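Polycomb protein Sfmbt (Drosophila melanogaster, PDB 5J8Y) pairs its SAM domain with that of Polycomb protein Scm, a contact that probably links PhoRC to PRC1 at Polycomb response elements. Local coordinates at residues L41-T44 with K45-M49. Sequence-based numbering, arbitrary orientation.
Sequences LQLT and KDDIM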
ATOM      1  N   LEU C  41     -16.837  -2.614  -0.468  1.00 30.95           N
ATOM      2  CA  LEU C  41     -16.804  -2.841   0.956  1.00 30.39           C
ATOM      3  C   LEU C  41     -16.571  -4.273   1.362  1.00 30.66           C
ATOM      4  O   LEU C  41     -16.406  -4.535   2.504  1.00 31.73           O
ATOM      5  CB  LEU C  41     -18.057  -2.329   1.600  1.00 30.47           C
ATOM      6  CG  LEU C  41     -18.579  -0.964   1.276  1.00 28.91           C
ATOM      7  CD1 LEU C  41     -19.836  -0.758   2.017  1.00 29.48           C
ATOM      8  CD2 LEU C  41     -17.648   0.160   1.626  1.00 31.28           C
ATOM      9  N   GLN C  42     -16.570  -5.190   0.421  1.00 31.28           N
ATOM     10  CA  GLN C  42     -16.352  -6.584   0.681  1.00 32.09           C
ATOM     11  C   GLN C  42     -14.934  -6.940   0.452  1.00 32.69           C
ATOM     12  O   GLN C  42     -14.453  -7.897   0.967  1.00 32.48           O
ATOM     13  CB  GLN C  42     -17.226  -7.455  -0.235  1.00 34.93           C
ATOM     14  CG  GLN C  42     -18.678  -7.606   0.210  1.00 39.85           C
ATOM     15  CD  GLN C  42     -19.530  -8.411  -0.771  1.00 45.01           C
ATOM     16  OE1 GLN C  42     -19.579  -8.132  -1.955  1.00 44.08           O
ATOM     17  NE2 GLN C  42     -20.216  -9.404  -0.258  1.00 50.98           N
ATOM     18  N   LEU C  43     -14.268  -6.172  -0.373  1.00 33.32           N
ATOM     19  CA  LEU C  43     -12.904  -6.434  -0.738  1.00 31.66           C
ATOM     20  C   LEU C  43     -11.890  -6.666   0.397  1.00 30.44           C
ATOM     21  O   LEU C  43     -11.840  -5.903   1.288  1.00 28.98           O
ATOM     22  CB  LEU C  43     -12.381  -5.292  -1.633  1.00 31.81           C
ATOM     23  CG  LEU C  43     -12.879  -5.226  -3.063  1.00 33.68           C
ATOM     24  CD1 LEU C  43     -12.334  -4.125  -3.906  1.00 32.62           C
ATOM     25  CD2 LEU C  43     -12.637  -6.553  -3.725  1.00 35.69           C
ATOM     26  N   THR C  44     -11.113  -7.737   0.320  1.00 30.46           N
ATOM     27  CA  THR C  44      -9.959  -7.941   1.188  1.00 31.29           C
ATOM     28  C   THR C  44      -8.717  -7.495   0.430  1.00 32.44           C
ATOM     29  O   THR C  44      -8.798  -7.146  -0.750  1.00 32.25           O
ATOM     30  CB  THR C  44      -9.797  -9.414   1.611  1.00 31.57           C
ATOM     31  OG1 THR C  44      -9.427 -10.203   0.475  1.00 31.14           O
ATOM     32  CG2 THR C  44     -11.088  -9.956   2.206  1.00 33.20           C
ATOM     33  N   LYS C  45      -7.569  -7.512   1.095  1.00 31.02           N
ATOM     34  CA  LYS C  45      -6.315  -7.197   0.426  1.00 32.77           C
ATOM     35  C   LYS C  45      -5.997  -8.270  -0.610  1.00 32.62           C
ATOM     36  O   LYS C  45      -5.547  -7.960  -1.712  1.00 32.16           O
ATOM     37  CB  LYS C  45      -5.176  -7.072   1.433  1.00 32.96           C
ATOM     38  CG  LYS C  45      -5.313  -5.892   2.378  1.00 31.53           C
ATOM     39  CD  LYS C  45      -4.226  -5.923   3.441  1.00 35.52           C
ATOM     40  CE  LYS C  45      -4.684  -5.276   4.738  1.00 35.95           C
ATOM     41  NZ  LYS C  45      -4.693  -3.789   4.661  1.00 36.52           N
ATOM     42  N   ASP C  46      -6.242  -9.528  -0.252  1.00 31.50           N
ATOM     43  CA  ASP C  46      -6.026 -10.648  -1.165  1.00 33.12           C
ATOM     44  C   ASP C  46      -6.770 -10.429  -2.482  1.00 33.78           C
ATOM     45  O   ASP C  46      -6.300 -10.835  -3.546  1.00 32.58           O
ATOM     46  CB  ASP C  46      -6.477 -11.965  -0.521  1.00 33.35           C
ATOM     47  CG  ASP C  46      -5.522 -12.456   0.557  1.00 38.10           C
ATOM     48  OD1 ASP C  46      -4.299 -12.247   0.427  1.00 35.45           O
ATOM     49  OD2 ASP C  46      -5.999 -13.061   1.541  1.00 41.47           O
ATOM     50  N   ASP C  47      -7.930  -9.783  -2.398  1.00 31.96           N
ATOM     51  CA  ASP C  47      -8.733  -9.459  -3.574  1.00 32.32           C
ATOM     52  C   ASP C  47      -8.169  -8.244  -4.304  1.00 31.91           C
ATOM     53  O   ASP C  47      -8.150  -8.191  -5.533  1.00 33.60           O
ATOM     54  CB  ASP C  47     -10.186  -9.183  -3.175  1.00 33.44           C
ATOM     55  CG  ASP C  47     -10.804 -10.319  -2.386  1.00 33.21           C
ATOM     56  OD1 ASP C  47     -10.536 -11.494  -2.714  1.00 34.28           O
ATOM     57  OD2 ASP C  47     -11.563 -10.036  -1.435  1.00 34.41           O
ATOM     58  N   ILE C  48      -7.718  -7.268  -3.526  1.00 32.22           N
ATOM     59  CA  ILE C  48      -7.232  -6.003  -4.062  1.00 31.35           C
ATOM     60  C   ILE C  48      -5.905  -6.168  -4.805  1.00 30.91           C
ATOM     61  O   ILE C  48      -5.605  -5.396  -5.715  1.00 31.56           O
ATOM     62  CB  ILE C  48      -7.087  -4.961  -2.921  1.00 29.97           C
ATOM     63  CG1 ILE C  48      -8.475  -4.486  -2.486  1.00 29.53           C
ATOM     64  CG2 ILE C  48      -6.245  -3.760  -3.349  1.00 29.21           C
ATOM     65  CD1 ILE C  48      -8.500  -3.753  -1.162  1.00 28.76           C
ATOM     66  N   MET C  49      -5.155  -7.194  -4.431  1.00 31.42           N
ATOM     67  CA  MET C  49      -3.814  -7.400  -4.970  1.00 30.95           C
ATOM     68  C   MET C  49      -3.845  -7.608  -6.498  1.00 31.45           C
ATOM     69  O   MET C  49      -3.238  -6.858  -7.213  1.00 30.74           O
ATOM     70  CB  MET C  49      -3.108  -8.536  -4.272  1.00 31.18           C
ATOM     71  CG  MET C  49      -2.451  -8.160  -2.964  1.00 30.60           C
ATOM     72  SD  MET C  49      -1.294  -6.785  -3.042  1.00 29.02           S
ATOM     73  CE  MET C  49      -0.064  -7.425  -4.159  1.00 29.30           C
TER
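One face of the Asp-47 carboxylate lies under the hydroxyl of Thr-44, while Leu-43 CD2 touches Asp-47 CB at 3.6 Å, beside the CB end of the group and away from its oxygens. This is a capping box at the start of helix 45-51 of the SAM domain, and the bonds run both ways. Thr-44 N donates to Asp-47 OD2 over 2.9 Å, nearly straight at 168°, meeting it on the anti side, 30° out of the carboxylate plane. In return, Asp-47 N donates to Thr-44 OG1 at 3.3 Å. Chi1 of 69° sets OG1 between the backbone N and carbonyl carbon of Thr-44, pointing it back at the first helical turn, where it also makes a weak bond to OD2. With an alanine at Asp-47, Thr-44 N would probably lose its acceptor and the turn into the helix its tie. On the buried side, Leu-43 CB packs on Ile-48 CG1 at 4.1 Å, and Ile-48 reaches on to Ala-59 of helix 56-71. Asp-46 OD1 instead forms a salt bridge to Lys-52 and a hydrogen bond to Tyr-53, both of the Scm chain. Ile-48 N donates to Thr-44 O at 3.0 Å, beside Ile-48 CG1, which lies 3.2 Å from that same oxygen.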